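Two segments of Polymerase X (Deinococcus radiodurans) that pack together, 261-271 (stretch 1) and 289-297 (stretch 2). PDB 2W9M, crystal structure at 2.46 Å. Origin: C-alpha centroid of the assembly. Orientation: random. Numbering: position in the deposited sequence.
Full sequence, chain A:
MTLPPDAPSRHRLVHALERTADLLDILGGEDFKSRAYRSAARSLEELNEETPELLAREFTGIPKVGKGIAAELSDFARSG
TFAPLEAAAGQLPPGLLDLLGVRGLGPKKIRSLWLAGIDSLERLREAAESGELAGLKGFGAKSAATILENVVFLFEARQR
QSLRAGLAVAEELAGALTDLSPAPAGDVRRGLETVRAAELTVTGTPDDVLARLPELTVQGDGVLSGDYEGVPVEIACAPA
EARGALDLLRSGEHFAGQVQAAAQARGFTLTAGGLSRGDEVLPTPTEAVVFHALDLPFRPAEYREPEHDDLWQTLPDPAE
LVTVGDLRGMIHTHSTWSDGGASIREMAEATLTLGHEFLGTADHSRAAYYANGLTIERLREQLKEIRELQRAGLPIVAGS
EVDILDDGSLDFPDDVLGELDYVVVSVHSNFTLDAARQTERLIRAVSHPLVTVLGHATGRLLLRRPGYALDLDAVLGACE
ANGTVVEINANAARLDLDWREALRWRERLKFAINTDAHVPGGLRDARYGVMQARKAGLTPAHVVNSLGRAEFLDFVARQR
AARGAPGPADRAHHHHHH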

# COMPACT_ATOMS: atom_id res chain seq x y z
N ALA A 261 21.75 26.46 -4.70
CA ALA A 261 23.09 26.58 -4.15
C ALA A 261 24.12 26.34 -5.24
O ALA A 261 25.11 27.07 -5.36
CB ALA A 261 23.29 25.59 -3.01
N ALA A 262 23.88 25.31 -6.05
CA ALA A 262 24.77 24.95 -7.14
C ALA A 262 24.82 26.04 -8.20
O ALA A 262 25.87 26.29 -8.78
CB ALA A 262 24.32 23.63 -7.76
N ALA A 263 23.68 26.68 -8.44
CA ALA A 263 23.59 27.73 -9.44
C ALA A 263 24.34 28.98 -9.00
O ALA A 263 25.16 29.52 -9.75
CB ALA A 263 22.14 28.05 -9.76
N GLN A 264 24.06 29.45 -7.79
CA GLN A 264 24.72 30.63 -7.24
C GLN A 264 26.23 30.46 -7.15
O GLN A 264 26.98 31.41 -7.37
CB GLN A 264 24.15 30.96 -5.86
CG GLN A 264 22.91 31.83 -5.90
CD GLN A 264 21.98 31.54 -4.74
OE1 GLN A 264 22.00 30.46 -4.16
NE2 GLN A 264 21.15 32.52 -4.39
N ALA A 265 26.67 29.25 -6.83
CA ALA A 265 28.09 28.95 -6.72
C ALA A 265 28.80 29.10 -8.06
O ALA A 265 30.02 29.02 -8.14
CB ALA A 265 28.30 27.55 -6.16
N ARG A 266 28.02 29.32 -9.12
CA ARG A 266 28.56 29.38 -10.47
C ARG A 266 28.19 30.66 -11.20
O ARG A 266 28.44 30.80 -12.40
CB ARG A 266 28.12 28.16 -11.27
CG ARG A 266 28.64 26.87 -10.69
CD ARG A 266 27.77 25.70 -11.09
NE ARG A 266 28.01 24.55 -10.22
CZ ARG A 266 28.69 23.47 -10.58
NH1 ARG A 266 29.19 23.38 -11.80
NH2 ARG A 266 28.85 22.47 -9.72
N GLY A 267 27.60 31.61 -10.47
CA GLY A 267 27.33 32.93 -11.01
C GLY A 267 25.93 33.09 -11.57
O GLY A 267 25.58 34.17 -12.06
N PHE A 268 25.14 32.03 -11.50
CA PHE A 268 23.76 32.09 -11.99
C PHE A 268 22.80 32.38 -10.85
O PHE A 268 23.13 32.19 -9.68
CB PHE A 268 23.36 30.76 -12.64
CG PHE A 268 24.28 30.33 -13.75
CD1 PHE A 268 25.38 29.54 -13.48
CD2 PHE A 268 24.03 30.70 -15.06
CE1 PHE A 268 26.23 29.13 -14.49
CE2 PHE A 268 24.87 30.30 -16.08
CZ PHE A 268 25.97 29.51 -15.79
N THR A 269 21.60 32.84 -11.20
CA THR A 269 20.50 32.92 -10.25
C THR A 269 19.34 32.09 -10.77
O THR A 269 18.77 32.40 -11.81
CB THR A 269 20.06 34.38 -10.01
OG1 THR A 269 21.07 35.08 -9.28
CG2 THR A 269 18.76 34.43 -9.22
N LEU A 270 19.00 31.02 -10.05
CA LEU A 270 17.91 30.13 -10.47
C LEU A 270 16.61 30.51 -9.77
O LEU A 270 16.54 30.57 -8.55
CB LEU A 270 18.26 28.67 -10.17
CG LEU A 270 17.89 27.65 -11.25
CD1 LEU A 270 17.70 26.26 -10.65
CD2 LEU A 270 16.64 28.06 -12.00
N THR A 271 15.58 30.78 -10.57
CA THR A 271 14.29 31.20 -10.05
C THR A 271 13.18 30.59 -10.89
O THR A 271 13.42 30.14 -12.02
CB THR A 271 14.18 32.75 -10.06
OG1 THR A 271 14.99 33.29 -9.01
CG2 THR A 271 12.74 33.21 -9.87
N VAL A 289 18.16 21.20 -19.94
CA VAL A 289 18.86 22.40 -20.38
C VAL A 289 19.52 23.13 -19.21
O VAL A 289 20.64 23.64 -19.33
CB VAL A 289 17.91 23.36 -21.12
CG1 VAL A 289 18.67 24.57 -21.63
CG2 VAL A 289 17.23 22.64 -22.28
N VAL A 290 18.83 23.18 -18.07
CA VAL A 290 19.38 23.82 -16.87
C VAL A 290 20.64 23.10 -16.39
O VAL A 290 21.63 23.74 -16.04
CB VAL A 290 18.37 23.84 -15.71
CG1 VAL A 290 18.97 24.51 -14.49
CG2 VAL A 290 17.12 24.55 -16.13
N PHE A 291 20.59 21.78 -16.38
CA PHE A 291 21.76 20.99 -15.98
C PHE A 291 22.94 21.25 -16.92
O PHE A 291 24.07 21.43 -16.46
CB PHE A 291 21.42 19.49 -15.96
CG PHE A 291 20.66 19.06 -14.74
CD1 PHE A 291 19.31 18.74 -14.82
CD2 PHE A 291 21.29 18.96 -13.51
CE1 PHE A 291 18.61 18.33 -13.70
CE2 PHE A 291 20.59 18.55 -12.38
CZ PHE A 291 19.25 18.23 -12.48
N HIS A 292 22.68 21.28 -18.22
CA HIS A 292 23.72 21.58 -19.20
C HIS A 292 24.35 22.94 -18.94
O HIS A 292 25.57 23.09 -19.03
CB HIS A 292 23.17 21.52 -20.63
CG HIS A 292 23.21 20.16 -21.24
ND1 HIS A 292 22.07 19.42 -21.48
CD2 HIS A 292 24.25 19.40 -21.66
CE1 HIS A 292 22.41 18.26 -22.03
NE2 HIS A 292 23.73 18.23 -22.15
N ALA A 293 23.51 23.92 -18.63
CA ALA A 293 23.97 25.29 -18.41
C ALA A 293 24.86 25.43 -17.17
O ALA A 293 25.71 26.31 -17.11
CB ALA A 293 22.78 26.23 -18.32
N LEU A 294 24.64 24.57 -16.19
CA LEU A 294 25.41 24.61 -14.96
C LEU A 294 26.54 23.59 -15.01
O LEU A 294 27.23 23.36 -14.01
CB LEU A 294 24.51 24.34 -13.75
CG LEU A 294 23.23 25.17 -13.60
CD1 LEU A 294 22.56 24.90 -12.26
CD2 LEU A 294 23.50 26.66 -13.76
N ASP A 295 26.73 22.97 -16.18
CA ASP A 295 27.70 21.89 -16.35
C ASP A 295 27.56 20.82 -15.27
O ASP A 295 28.54 20.41 -14.65
CB ASP A 295 29.13 22.43 -16.39
CG ASP A 295 29.61 22.72 -17.80
OD1 ASP A 295 28.95 22.24 -18.76
OD2 ASP A 295 30.64 23.41 -17.96
N LEU A 296 26.32 20.37 -15.06
CA LEU A 296 26.01 19.35 -14.08
C LEU A 296 25.46 18.10 -14.75
O LEU A 296 24.81 18.19 -15.79
CB LEU A 296 24.99 19.88 -13.06
CG LEU A 296 25.52 20.41 -11.73
CD1 LEU A 296 26.96 20.87 -11.84
CD2 LEU A 296 24.62 21.53 -11.21
N PRO A 297 25.73 16.93 -14.16
CA PRO A 297 25.14 15.67 -14.62
C PRO A 297 23.65 15.64 -14.31
O PRO A 297 23.26 16.05 -13.22
CB PRO A 297 25.87 14.62 -13.78
CG PRO A 297 26.33 15.39 -12.56
CD PRO A 297 26.75 16.70 -13.13

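Stretch 1 carries the last part of a helix into a type I beta turn from Gln264 to Gly267 and then a short strand, 269-271; stretch 2 is a helix that gives way to an irregular segment from Leu294 onward. The backbones approach most closely where Ala263 lies nearest Leu294, with their CA atoms 6.6 Å apart. The contact is largely apolar and buries 357 Å², counting both sides.

At the start of the interface, Ala262 points toward stretch 2 and its CB lies 4.0 Å from CD2 of Leu296. One residue on, CB of Ala263 meets CD1 of Leu294, also at 4.0 Å. Leu294 is the most heavily covered residue of the contact: its CA-to-CB bond runs sideways, but the end of the side chain comes nearer to stretch 1.

Arg266 reaches across from the turn. Its NH1 stands 3.0 Å from the carbonyl O of Leu294, placing the positively charged guanidinium beside a backbone carbonyl where the helix has just ended. CD1 of Leu296 lies over one face of the guanidinium, 3.3 Å from NH2 of Arg266, so this planar group also offers a surface for apolar packing. Gly267 completes the turn with a positive phi of 95°; at these backbone angles a CB would be jammed against the carbonyl O of Arg266.

The chain then delivers Phe268, anchored by a hydrogen bond from its N to O of Ala263 (3.1 Å). CD2 of Leu294 sits over one face of the Phe268 ring, 3.8 Å from the ring centroid, in a CH-pi contact in which the weakly polarized C-H bonds of the methyl meet the polarizable aromatic cloud. Farther along, the strand residue Leu270 points toward the helix, and its CD1 lies 4.4 Å from CG1 of Val290, a looser apolar contact.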